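CBIX (Paracoccus pantotrophus, PDB 4CCS) probably inserts ferrous iron into sirohydrochlorin, the final step of siroheme biosynthesis in denitrifying bacteria. Local coordinates at residues P61-A65 with L180-Q184; F92-L98 with M218-S222; S136-R140 with C155-E160; L171-C177 with G200-L204. All coordinates share one frame; numbering follows the deposited sequence.

Interaction 1 of 4, residues P61-A65 with L180-Q184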
loop_
_atom_site.group_PDB
_atom_site.type_symbol
_atom_site.label_atom_id
_atom_site.label_comp_id
_atom_site.label_asym_id
_atom_site.label_seq_id
_atom_site.Cartn_x
_atom_site.Cartn_y
_atom_site.Cartn_z
ATOM N N PRO A 61 3.017 -8.543 5.353
ATOM C CA PRO A 61 1.889 -8.453 4.419
ATOM C C PRO A 61 1.748 -7.067 3.781
ATOM O O PRO A 61 1.674 -6.056 4.487
ATOM C CB PRO A 61 0.677 -8.829 5.277
ATOM C CG PRO A 61 1.083 -8.551 6.705
ATOM C CD PRO A 61 2.581 -8.356 6.758
ATOM N N LEU A 62 1.672 -7.020 2.438
ATOM C CA LEU A 62 1.447 -5.758 1.714
ATOM C C LEU A 62 -0.056 -5.406 1.719
ATOM O O LEU A 62 -0.654 -5.179 0.665
ATOM C CB LEU A 62 1.982 -5.850 0.268
ATOM C CG LEU A 62 3.499 -5.919 0.073
ATOM C CD1 LEU A 62 3.838 -6.099 -1.410
ATOM C CD2 LEU A 62 4.192 -4.655 0.591
ATOM N N PHE A 63 -0.678 -5.424 2.901
ATOM C CA PHE A 63 -2.111 -5.139 3.048
ATOM C C PHE A 63 -2.290 -3.718 3.583
ATOM O O PHE A 63 -1.363 -3.191 4.199
ATOM C CB PHE A 63 -2.795 -6.182 3.950
ATOM C CG PHE A 63 -2.585 -7.650 3.610
ATOM C CD1 PHE A 63 -2.120 -8.039 2.353
ATOM C CD2 PHE A 63 -2.916 -8.647 4.527
ATOM C CE1 PHE A 63 -1.939 -9.395 2.040
ATOM C CE2 PHE A 63 -2.729 -10.000 4.216
ATOM C CZ PHE A 63 -2.246 -10.365 2.974
ATOM N N MET A 64 -3.461 -3.092 3.332
ATOM C CA MET A 64 -3.722 -1.708 3.760
ATOM C C MET A 64 -4.177 -1.564 5.217
ATOM O O MET A 64 -4.098 -0.467 5.775
ATOM C CB MET A 64 -4.722 -1.005 2.814
ATOM C CG MET A 64 -4.261 -0.924 1.353
ATOM S SD MET A 64 -2.514 -0.519 1.054
ATOM C CE MET A 64 -2.413 1.164 1.669
ATOM N N ALA A 65 -4.689 -2.641 5.815
ATOM C CA ALA A 65 -5.148 -2.641 7.214
ATOM C C ALA A 65 -5.167 -4.057 7.771
ATOM O O ALA A 65 -4.965 -5.019 7.028
ATOM C CB ALA A 65 -6.546 -2.019 7.321
ATOM N N LEU A 180 -3.289 5.418 -2.644
ATOM C CA LEU A 180 -2.811 4.702 -1.484
ATOM C C LEU A 180 -3.003 3.203 -1.708
ATOM O O LEU A 180 -3.926 2.598 -1.169
ATOM C CB LEU A 180 -3.512 5.251 -0.223
ATOM C CG LEU A 180 -2.863 4.923 1.110
ATOM C CD1 LEU A 180 -1.631 5.794 1.330
ATOM C CD2 LEU A 180 -3.874 5.122 2.248
ATOM N N PHE A 181 -2.134 2.627 -2.581
ATOM C CA PHE A 181 -2.128 1.212 -2.964
ATOM C C PHE A 181 -0.717 0.638 -2.754
ATOM O O PHE A 181 0.274 1.283 -3.110
ATOM C CB PHE A 181 -2.552 1.049 -4.437
ATOM C CG PHE A 181 -4.019 1.325 -4.699
ATOM C CD1 PHE A 181 -4.489 2.631 -4.824
ATOM C CD2 PHE A 181 -4.934 0.282 -4.783
ATOM C CE1 PHE A 181 -5.852 2.889 -5.030
ATOM C CE2 PHE A 181 -6.293 0.537 -5.027
ATOM C CZ PHE A 181 -6.740 1.836 -5.147
ATOM N N ALA A 182 -0.645 -0.585 -2.214
ATOM C CA ALA A 182 0.617 -1.265 -1.928
ATOM C C ALA A 182 1.252 -1.905 -3.161
ATOM O O ALA A 182 2.470 -2.073 -3.181
ATOM C CB ALA A 182 0.404 -2.314 -0.848
ATOM N N THR A 183 0.439 -2.298 -4.174
ATOM C CA THR A 183 0.966 -2.934 -5.395
ATOM C C THR A 183 0.353 -2.344 -6.635
ATOM O O THR A 183 -0.780 -1.847 -6.584
ATOM C CB THR A 183 0.732 -4.468 -5.410
ATOM O OG1 THR A 183 -0.657 -4.764 -5.624
ATOM C CG2 THR A 183 1.263 -5.180 -4.161
ATOM N N GLN A 184 1.085 -2.430 -7.758
ATOM C CA GLN A 184 0.586 -1.966 -9.051
ATOM C C GLN A 184 -0.625 -2.808 -9.493
ATOM O O GLN A 184 -1.589 -2.234 -9.992
ATOM C CB GLN A 184 1.696 -1.954 -10.134
ATOM C CG GLN A 184 1.236 -1.381 -11.500
ATOM C CD GLN A 184 1.015 0.125 -11.472
ATOM O OE1 GLN A 184 -0.030 0.626 -11.047
ATOM N NE2 GLN A 184 1.991 0.897 -11.929
#
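Met64 reaches across to Leu180 and Ala182, and Leu62 meets Ala182 and Thr183. Met64 does its work with a folded chain. Its CG lies anti to the carbonyl carbon (chi1 -60°), and further bends at chi2 and chi3 turn the end of the chain along the 180-184 segment. Met64 CE lies 3.8 Å from Leu180 CG, and the two side chains pass at a slant. Met64 CE also comes 3.5 Å from Leu180 O. The sulfur sits further along, with Met64 SD 3.9 Å from Ala182 CB. That small methyl is shared: Ala182 CB also touches Leu62 O at 3.4 Å and Leu62 CB at 4.0 Å. At the other end of the contact, Leu62 CD1 meets Thr183 CG2 at 3.9 Å, branch against branch. Thr183 turns its hydroxyl to Glu186 and stands at the N-cap of helix 184-189. Leu62 centres an inverse gamma turn. The phenylalanines point the other way: Phe63 stacks on His10, and Phe181 meets His187 edge-to-face. The contact is buried and largely apolar. Each segment follows the third strand of a four-stranded parallel sheet with strand order 2-1-3-4. The packing joins the matching strand-to-helix loops of two similar alpha/beta halves, consistent with the bilobal fold of the chelatase clan.

Interaction 2 of 4, residues F92-L98 with M218-S222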
loop_
_atom_site.group_PDB
_atom_site.type_symbol
_atom_site.label_atom_id
_atom_site.label_comp_id
_atom_site.label_asym_id
_atom_site.label_seq_id
_atom_site.Cartn_x
_atom_site.Cartn_y
_atom_site.Cartn_z
ATOM N N PHE A 92 1.721 -3.216 5.565
ATOM C CA PHE A 92 2.207 -2.040 4.837
ATOM C C PHE A 92 1.403 -0.774 5.206
ATOM O O PHE A 92 2.000 0.276 5.455
ATOM C CB PHE A 92 2.110 -2.299 3.304
ATOM C CG PHE A 92 2.464 -1.122 2.417
ATOM C CD1 PHE A 92 3.775 -0.893 2.029
ATOM C CD2 PHE A 92 1.483 -0.236 1.981
ATOM C CE1 PHE A 92 4.100 0.203 1.208
ATOM C CE2 PHE A 92 1.814 0.868 1.185
ATOM C CZ PHE A 92 3.120 1.079 0.806
ATOM N N GLY A 93 0.060 -0.880 5.247
ATOM C CA GLY A 93 -0.808 0.270 5.545
ATOM C C GLY A 93 -0.592 0.872 6.945
ATOM O O GLY A 93 -0.790 2.077 7.117
ATOM N N SER A 94 -0.181 0.041 7.919
ATOM C CA SER A 94 0.057 0.489 9.298
ATOM C C SER A 94 1.538 0.746 9.574
ATOM O O SER A 94 1.921 1.001 10.718
ATOM C CB SER A 94 -0.513 -0.521 10.291
ATOM O OG SER A 94 0.234 -1.725 10.264
ATOM N N ASP A 95 2.383 0.693 8.530
ATOM C CA ASP A 95 3.812 0.921 8.695
ATOM C C ASP A 95 4.092 2.330 9.256
ATOM O O ASP A 95 3.530 3.297 8.743
ATOM C CB ASP A 95 4.565 0.694 7.383
ATOM C CG ASP A 95 6.042 0.466 7.610
ATOM O OD1 ASP A 95 6.725 1.419 8.029
ATOM O OD2 ASP A 95 6.519 -0.676 7.344
ATOM N N PRO A 96 4.920 2.447 10.334
ATOM C CA PRO A 96 5.201 3.767 10.924
ATOM C C PRO A 96 5.747 4.790 9.932
ATOM O O PRO A 96 5.499 5.969 10.107
ATOM C CB PRO A 96 6.212 3.469 12.052
ATOM C CG PRO A 96 6.474 1.981 12.003
ATOM C CD PRO A 96 5.344 1.360 11.247
ATOM N N GLY A 97 6.463 4.341 8.883
ATOM C CA GLY A 97 7.055 5.245 7.892
ATOM C C GLY A 97 6.131 5.677 6.757
ATOM O O GLY A 97 6.531 6.523 5.961
ATOM N N LEU A 98 4.910 5.119 6.668
ATOM C CA LEU A 98 4.018 5.445 5.549
ATOM C C LEU A 98 3.550 6.931 5.515
ATOM O O LEU A 98 3.621 7.514 4.435
ATOM C CB LEU A 98 2.821 4.475 5.447
ATOM C CG LEU A 98 1.919 4.595 4.174
ATOM C CD1 LEU A 98 2.735 4.483 2.891
ATOM C CD2 LEU A 98 0.804 3.553 4.186
ATOM N N MET A 218 11.713 1.260 4.032
ATOM C CA MET A 218 10.618 1.255 4.994
ATOM C C MET A 218 10.310 -0.182 5.450
ATOM O O MET A 218 10.222 -0.441 6.650
ATOM C CB MET A 218 9.377 1.956 4.383
ATOM C CG MET A 218 8.228 2.088 5.337
ATOM S SD MET A 218 6.705 2.741 4.590
ATOM C CE MET A 218 6.014 1.227 3.955
ATOM N N ILE A 219 10.177 -1.126 4.493
ATOM C CA ILE A 219 9.904 -2.540 4.805
ATOM C C ILE A 219 11.083 -3.135 5.605
ATOM O O ILE A 219 10.862 -3.816 6.605
ATOM C CB ILE A 219 9.587 -3.353 3.518
ATOM C CG1 ILE A 219 8.357 -2.757 2.770
ATOM C CG2 ILE A 219 9.387 -4.848 3.843
ATOM C CD1 ILE A 219 7.963 -3.498 1.419
ATOM N N ALA A 220 12.319 -2.864 5.158
ATOM C CA ALA A 220 13.532 -3.335 5.838
ATOM C C ALA A 220 13.548 -2.922 7.331
ATOM O O ALA A 220 13.849 -3.752 8.195
ATOM C CB ALA A 220 14.764 -2.789 5.132
ATOM N N GLU A 221 13.173 -1.654 7.629
ATOM C CA GLU A 221 13.164 -1.156 9.015
ATOM C C GLU A 221 12.126 -1.856 9.851
ATOM O O GLU A 221 12.403 -2.161 11.006
ATOM C CB GLU A 221 13.045 0.386 9.105
ATOM C CG GLU A 221 14.202 1.134 8.449
ATOM C CD GLU A 221 15.616 0.842 8.934
ATOM O OE1 GLU A 221 15.779 0.423 10.100
ATOM O OE2 GLU A 221 16.569 1.061 8.154
ATOM N N SER A 222 10.966 -2.199 9.252
ATOM C CA SER A 222 9.915 -2.942 9.932
ATOM C C SER A 222 10.316 -4.402 10.211
ATOM O O SER A 222 9.946 -4.932 11.254
ATOM C CB SER A 222 8.600 -2.847 9.163
ATOM O OG SER A 222 8.133 -1.512 9.271
HETATM O O HOH W 1 9.376 1.356 8.497
#
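The Phe92 ring and the Asp95 carboxylate are the flat groups that meet helix 215-226. Asp95 OD1 takes Gly97 N on its anti lone pair at 3.1 Å. This is an Asx turn and a capping bond at the entry to helix 98-113, within a type I turn from Asp95 to Leu98. Met218 CE approaches the ring obliquely, 3.5 Å from Phe92 CE1, and the two side chains cross at about a right angle. The carboxylate has partners on both oxygens. Ser222 OG donates to Asp95 OD2 at 2.6 Å, coming from above the carboxylate plane, 42° out of it. Tyr60 OH is also hydrogen-bonded to Asp95 OD2. The carboxylate thus caps one helix and ties it to another. With an alanine in place of Asp95, Ser222 OG, Tyr60 OH and Gly97 N would probably lose an acceptor, and the helix start would be less firmly fixed. With chi1 at -176°, the Met218 side chain leads away from its own backbone N and stays extended until a bend at chi3. Met218 SD then lies 3.6 Å from Leu98 N. Met218 CG rests 3.2 Å from Asp95 OD1. One water completes the join, donating to Asp95 OD1 and to Met218 O, each at 2.7 Å.

Interaction 3 of 4, residues S136-R140 with C155-E160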
loop_
_atom_site.group_PDB
_atom_site.type_symbol
_atom_site.label_atom_id
_atom_site.label_comp_id
_atom_site.label_asym_id
_atom_site.label_seq_id
_atom_site.Cartn_x
_atom_site.Cartn_y
_atom_site.Cartn_z
ATOM N N SER A 136 -10.664 2.599 5.536
ATOM C CA SER A 136 -11.023 4.017 5.404
ATOM C C SER A 136 -10.563 4.848 6.595
ATOM O O SER A 136 -10.188 6.003 6.405
ATOM C CB SER A 136 -12.509 4.210 5.125
ATOM O OG SER A 136 -13.315 3.780 6.209
ATOM N N GLU A 137 -10.558 4.268 7.813
ATOM C CA GLU A 137 -10.042 5.004 8.984
ATOM C C GLU A 137 -8.539 5.262 8.785
ATOM O O GLU A 137 -8.075 6.372 9.040
ATOM C CB GLU A 137 -10.285 4.247 10.306
ATOM C CG GLU A 137 -11.737 4.221 10.756
ATOM C CD GLU A 137 -12.322 5.543 11.213
ATOM O OE1 GLU A 137 -12.095 5.921 12.386
ATOM O OE2 GLU A 137 -13.039 6.185 10.411
ATOM N N ALA A 138 -7.808 4.256 8.258
ATOM C CA ALA A 138 -6.374 4.381 7.978
ATOM C C ALA A 138 -6.086 5.441 6.900
ATOM O O ALA A 138 -5.127 6.197 7.048
ATOM C CB ALA A 138 -5.791 3.032 7.582
ATOM N N ALA A 139 -6.914 5.509 5.822
ATOM C CA ALA A 139 -6.721 6.518 4.775
ATOM C C ALA A 139 -7.037 7.907 5.305
ATOM O O ALA A 139 -6.333 8.857 4.959
ATOM C CB ALA A 139 -7.566 6.195 3.545
ATOM N N ARG A 140 -8.066 8.035 6.182
ATOM C CA ARG A 140 -8.385 9.349 6.779
ATOM C C ARG A 140 -7.286 9.805 7.704
ATOM O O ARG A 140 -7.005 11.000 7.750
ATOM C CB ARG A 140 -9.744 9.358 7.491
ATOM C CG ARG A 140 -10.896 9.646 6.522
ATOM C CD ARG A 140 -12.243 9.715 7.234
ATOM N NE ARG A 140 -12.631 8.412 7.766
ATOM C CZ ARG A 140 -13.331 7.501 7.100
ATOM N NH1 ARG A 140 -13.740 7.743 5.859
ATOM N NH2 ARG A 140 -13.608 6.333 7.659
ATOM N N CYS A 155 -10.245 12.235 1.323
ATOM C CA CYS A 155 -10.149 10.874 0.806
ATOM C C CYS A 155 -11.257 10.612 -0.190
ATOM O O CYS A 155 -12.331 11.207 -0.100
ATOM C CB CYS A 155 -10.223 9.858 1.940
ATOM S SG CYS A 155 -8.857 9.952 3.122
ATOM N N GLY A 156 -11.017 9.631 -1.071
ATOM C CA GLY A 156 -11.974 9.116 -2.035
ATOM C C GLY A 156 -11.715 7.627 -2.092
ATOM O O GLY A 156 -10.553 7.209 -2.107
ATOM N N PHE A 157 -12.780 6.821 -2.131
ATOM C CA PHE A 157 -12.660 5.379 -2.147
ATOM C C PHE A 157 -13.326 4.711 -3.353
ATOM O O PHE A 157 -14.151 5.318 -4.056
ATOM C CB PHE A 157 -13.198 4.778 -0.831
ATOM C CG PHE A 157 -12.540 5.364 0.398
ATOM C CD1 PHE A 157 -11.307 4.894 0.838
ATOM C CD2 PHE A 157 -13.132 6.413 1.089
ATOM C CE1 PHE A 157 -10.693 5.444 1.962
ATOM C CE2 PHE A 157 -12.513 6.964 2.218
ATOM C CZ PHE A 157 -11.292 6.484 2.640
ATOM N N ILE A 158 -12.962 3.448 -3.581
ATOM C CA ILE A 158 -13.553 2.660 -4.671
ATOM C C ILE A 158 -14.746 1.851 -4.118
ATOM O O ILE A 158 -15.788 1.791 -4.769
ATOM C CB ILE A 158 -12.464 1.773 -5.352
ATOM C CG1 ILE A 158 -11.547 2.635 -6.248
ATOM C CG2 ILE A 158 -13.084 0.633 -6.200
ATOM C CD1 ILE A 158 -10.285 3.022 -5.671
ATOM N N GLU A 159 -14.595 1.256 -2.918
ATOM C CA GLU A 159 -15.604 0.383 -2.307
ATOM C C GLU A 159 -16.638 1.048 -1.411
ATOM O O GLU A 159 -17.646 0.417 -1.086
ATOM C CB GLU A 159 -14.923 -0.742 -1.513
ATOM C CG GLU A 159 -14.227 -1.767 -2.378
ATOM C CD GLU A 159 -15.140 -2.605 -3.250
ATOM O OE1 GLU A 159 -16.085 -3.225 -2.710
ATOM O OE2 GLU A 159 -14.911 -2.629 -4.480
ATOM N N GLU A 160 -16.403 2.288 -0.992
ATOM C CA GLU A 160 -17.301 2.930 -0.047
ATOM C C GLU A 160 -17.359 4.418 -0.236
ATOM O O GLU A 160 -16.508 4.992 -0.929
ATOM C CB GLU A 160 -16.859 2.582 1.391
ATOM C CG GLU A 160 -15.491 3.140 1.750
ATOM C CD GLU A 160 -14.939 2.663 3.073
ATOM O OE1 GLU A 160 -15.474 3.071 4.129
ATOM O OE2 GLU A 160 -13.938 1.915 3.052
HETATM O O HOH W 2 -12.986 1.039 5.497
HETATM O O HOH W 3 -15.469 5.953 4.478
#
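Phe157 packs its ring against Ser136 and Ala139 on helix 134-146. Ser136 CB lies over one face, 4.0 Å from the centroid of the Phe157 ring and 29° off the normal, a CH-pi contact. Ala139 CB comes to the ring edge, near its plane, 3.6 Å from Phe157 CE1. Arg140 NH1 approaches obliquely. Nearby, Cys155 SG rests 3.3 Å from Ala139 O. The polar half of the contact starts at Ser136. Its OG stands between the backbone N and the carbonyl carbon (chi1 65°), which turns the hydroxyl to Glu160 while CB stays over the ring. Ser136 OG donates to Glu160 OE1 at 3.1 Å, from above the carboxylate plane. Two waters widen this link. One accepts from Ser136 N and donates to Glu160 OE2. The other accepts from Arg140 NH1 at 2.8 Å and donates to Glu160 OE1.

The next shell sets these groups in place. Ser129 N is hydrogen-bonded to Glu160 OE2. Arg140 NH2 forms a salt bridge with Glu137 OE2 at 2.8 Å, close to the guanidinium plane, and Ser136 O lies over one guanidinium face. With a leucine in place of Glu160, the hydroxyl of Ser136 and the amide of Ser129 would probably lose an acceptor, and both bridging waters would lose their second partner. The helix and strand segments run roughly antiparallel, 152° apart. This is the helix-to-strand packing of a beta-alpha-beta crossover, here strand 121-126, helix 134-146 and strand 152-157.

Interaction 4 of 4, residues L171-C177 with G200-L204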
loop_
_atom_site.group_PDB
_atom_site.type_symbol
_atom_site.label_atom_id
_atom_site.label_comp_id
_atom_site.label_asym_id
_atom_site.label_seq_id
_atom_site.Cartn_x
_atom_site.Cartn_y
_atom_site.Cartn_z
ATOM N N LEU A 171 -12.696 20.146 -7.643
ATOM C CA LEU A 171 -11.429 20.505 -7.008
ATOM C C LEU A 171 -10.703 21.462 -7.960
ATOM O O LEU A 171 -11.008 21.440 -9.155
ATOM C CB LEU A 171 -10.554 19.266 -6.701
ATOM C CG LEU A 171 -11.108 18.256 -5.677
ATOM C CD1 LEU A 171 -10.124 17.110 -5.452
ATOM C CD2 LEU A 171 -11.400 18.916 -4.343
ATOM N N PRO A 172 -9.760 22.304 -7.462
ATOM C CA PRO A 172 -9.055 23.221 -8.367
ATOM C C PRO A 172 -7.994 22.513 -9.216
ATOM O O PRO A 172 -7.736 21.319 -9.041
ATOM C CB PRO A 172 -8.416 24.238 -7.411
ATOM C CG PRO A 172 -8.305 23.529 -6.122
ATOM C CD PRO A 172 -9.518 22.668 -6.051
ATOM N N GLU A 173 -7.370 23.263 -10.132
ATOM C CA GLU A 173 -6.291 22.770 -10.985
ATOM C C GLU A 173 -5.070 22.380 -10.131
ATOM O O GLU A 173 -4.399 21.390 -10.437
ATOM C CB GLU A 173 -5.885 23.865 -11.968
ATOM C CG GLU A 173 -6.273 23.565 -13.399
ATOM C CD GLU A 173 -5.502 24.425 -14.375
ATOM O OE1 GLU A 173 -5.827 25.630 -14.486
ATOM O OE2 GLU A 173 -4.524 23.916 -14.970
ATOM N N ARG A 174 -4.792 23.162 -9.061
ATOM C CA ARG A 174 -3.672 22.909 -8.147
ATOM C C ARG A 174 -4.124 21.923 -7.103
ATOM O O ARG A 174 -4.560 22.283 -6.002
ATOM C CB ARG A 174 -3.126 24.209 -7.525
ATOM C CG ARG A 174 -2.269 25.002 -8.482
ATOM C CD ARG A 174 -1.819 26.301 -7.862
ATOM N NE ARG A 174 -0.940 27.035 -8.771
ATOM C CZ ARG A 174 -0.071 27.961 -8.385
ATOM N NH1 ARG A 174 0.033 28.290 -7.101
ATOM N NH2 ARG A 174 0.701 28.565 -9.276
ATOM N N ALA A 175 -4.107 20.659 -7.512
ATOM C CA ALA A 175 -4.517 19.520 -6.709
ATOM C C ALA A 175 -3.650 18.328 -7.059
ATOM O O ALA A 175 -3.206 18.191 -8.203
ATOM C CB ALA A 175 -5.989 19.195 -6.964
ATOM N N ILE A 176 -3.373 17.482 -6.061
ATOM C CA ILE A 176 -2.551 16.288 -6.241
ATOM C C ILE A 176 -3.315 15.113 -5.656
ATOM O O ILE A 176 -3.743 15.165 -4.497
ATOM C CB ILE A 176 -1.147 16.411 -5.564
ATOM C CG1 ILE A 176 -0.277 17.520 -6.186
ATOM C CG2 ILE A 176 -0.396 15.076 -5.565
ATOM C CD1 ILE A 176 0.882 17.993 -5.319
ATOM N N CYS A 177 -3.437 14.042 -6.452
ATOM C CA CYS A 177 -4.023 12.788 -6.015
ATOM C C CYS A 177 -2.918 11.725 -5.841
ATOM O O CYS A 177 -2.179 11.409 -6.783
ATOM C CB CYS A 177 -5.105 12.312 -6.984
ATOM S SG CYS A 177 -5.814 10.708 -6.541
ATOM N N GLY A 200 -13.909 14.685 -13.509
ATOM C CA GLY A 200 -13.413 15.885 -14.178
ATOM C C GLY A 200 -12.184 16.397 -13.426
ATOM O O GLY A 200 -11.945 17.608 -13.393
ATOM N N PHE A 201 -11.417 15.479 -12.792
ATOM C CA PHE A 201 -10.224 15.841 -12.028
ATOM C C PHE A 201 -9.172 16.491 -12.941
ATOM O O PHE A 201 -8.810 15.918 -13.965
ATOM C CB PHE A 201 -9.656 14.630 -11.273
ATOM C CG PHE A 201 -8.515 14.963 -10.337
ATOM C CD1 PHE A 201 -8.729 15.738 -9.198
ATOM C CD2 PHE A 201 -7.226 14.509 -10.598
ATOM C CE1 PHE A 201 -7.668 16.059 -8.340
ATOM C CE2 PHE A 201 -6.168 14.816 -9.728
ATOM C CZ PHE A 201 -6.396 15.593 -8.612
ATOM N N GLN A 202 -8.731 17.699 -12.586
ATOM C CA GLN A 202 -7.778 18.490 -13.379
ATOM C C GLN A 202 -6.359 18.466 -12.829
ATOM O O GLN A 202 -5.450 18.999 -13.474
ATOM C CB GLN A 202 -8.223 19.967 -13.421
ATOM C CG GLN A 202 -9.646 20.215 -13.892
ATOM C CD GLN A 202 -10.042 21.662 -13.678
ATOM O OE1 GLN A 202 -9.497 22.570 -14.315
ATOM N NE2 GLN A 202 -10.989 21.925 -12.775
ATOM N N GLY A 203 -6.169 17.913 -11.627
ATOM C CA GLY A 203 -4.854 17.940 -10.985
ATOM C C GLY A 203 -3.912 16.823 -11.419
ATOM O O GLY A 203 -4.162 16.105 -12.397
ATOM N N LEU A 204 -2.815 16.697 -10.674
ATOM C CA LEU A 204 -1.769 15.725 -10.915
ATOM C C LEU A 204 -2.097 14.414 -10.223
ATOM O O LEU A 204 -2.491 14.420 -9.058
ATOM C CB LEU A 204 -0.440 16.294 -10.378
ATOM C CG LEU A 204 0.808 15.426 -10.536
ATOM C CD1 LEU A 204 1.173 15.243 -12.018
ATOM C CD2 LEU A 204 1.987 16.074 -9.809
HETATM O O HOH W 4 -13.120 21.114 -10.869
HETATM O O HOH W 5 -9.315 19.005 -10.178
HETATM O O HOH W 6 -8.676 25.006 -15.100
HETATM O O HOH W 7 -3.125 20.890 -12.790
#
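Phe201 reaches Leu171, Ala175 and Cys177 because its CG is anti to the backbone N (chi1 -173°), which swings the ring in against the 171-177 segment. Leu171 CD1 meets the ring edge, 3.9 Å from Phe201 CE1. Ala175 CB and Cys177 CB approach obliquely, the first 3.8 Å from Phe201 CE1 and the second 3.9 Å from Phe201 CE2. Gly203 N lies over the centre of one face of the Phe201 ring. Gln202 takes a different torsion, with CG anti to the carbonyl carbon (chi1 -54°), and its extended chain crosses that of Glu173. Gln202 OE1 touches Glu173 CG at 3.5 Å, and the amide and carboxylate planes are nearly parallel. Waters do the polar bridging here. One links Gln202 NE2 to Leu171 O, and another spans the backbone oxygens of Glu173 and Gln202. Beside them the backbones pair directly. Leu204 N donates to Ala175 O at 2.9 Å. Cys177 N donates to Leu204 O at 2.8 Å, almost straight at 174°. Gly203 CA lies 3.2 Å from Ala175 O, an approach that a beta carbon would obstruct. Ile176 and Leu204 turn to the same sheet face, which helix 98-113 covers. The paired backbones form a parallel beta bridge. It adds the short outermost strand 204-205 to strand 175-179 in a parallel alpha/beta sheet.

Interaction 1 lies near the centre of the chain and is buried and apolar; the others combine packing with polar links. Interaction 3 is also buried, while interactions 2 and 4 are partly buried. Interactions 1 and 2 touch through Phe92, which packs on Ala182 and probably bonds Pro61 O through its backbone N. Both join distant parts of the sequence, and their segments alternate along the chain. Interactions 3 and 4 are more local and serve the same sheet at its two outermost strands. Interaction 3 sets a helix on strand 152-157, with a carboxylate as its polar hub. Interaction 4 lies farthest out, its centre about 22 Å from the chain centre, and relies on backbone bonds and bridging waters. Interaction 3 also touches interaction 1, where Ile158 meets Phe181.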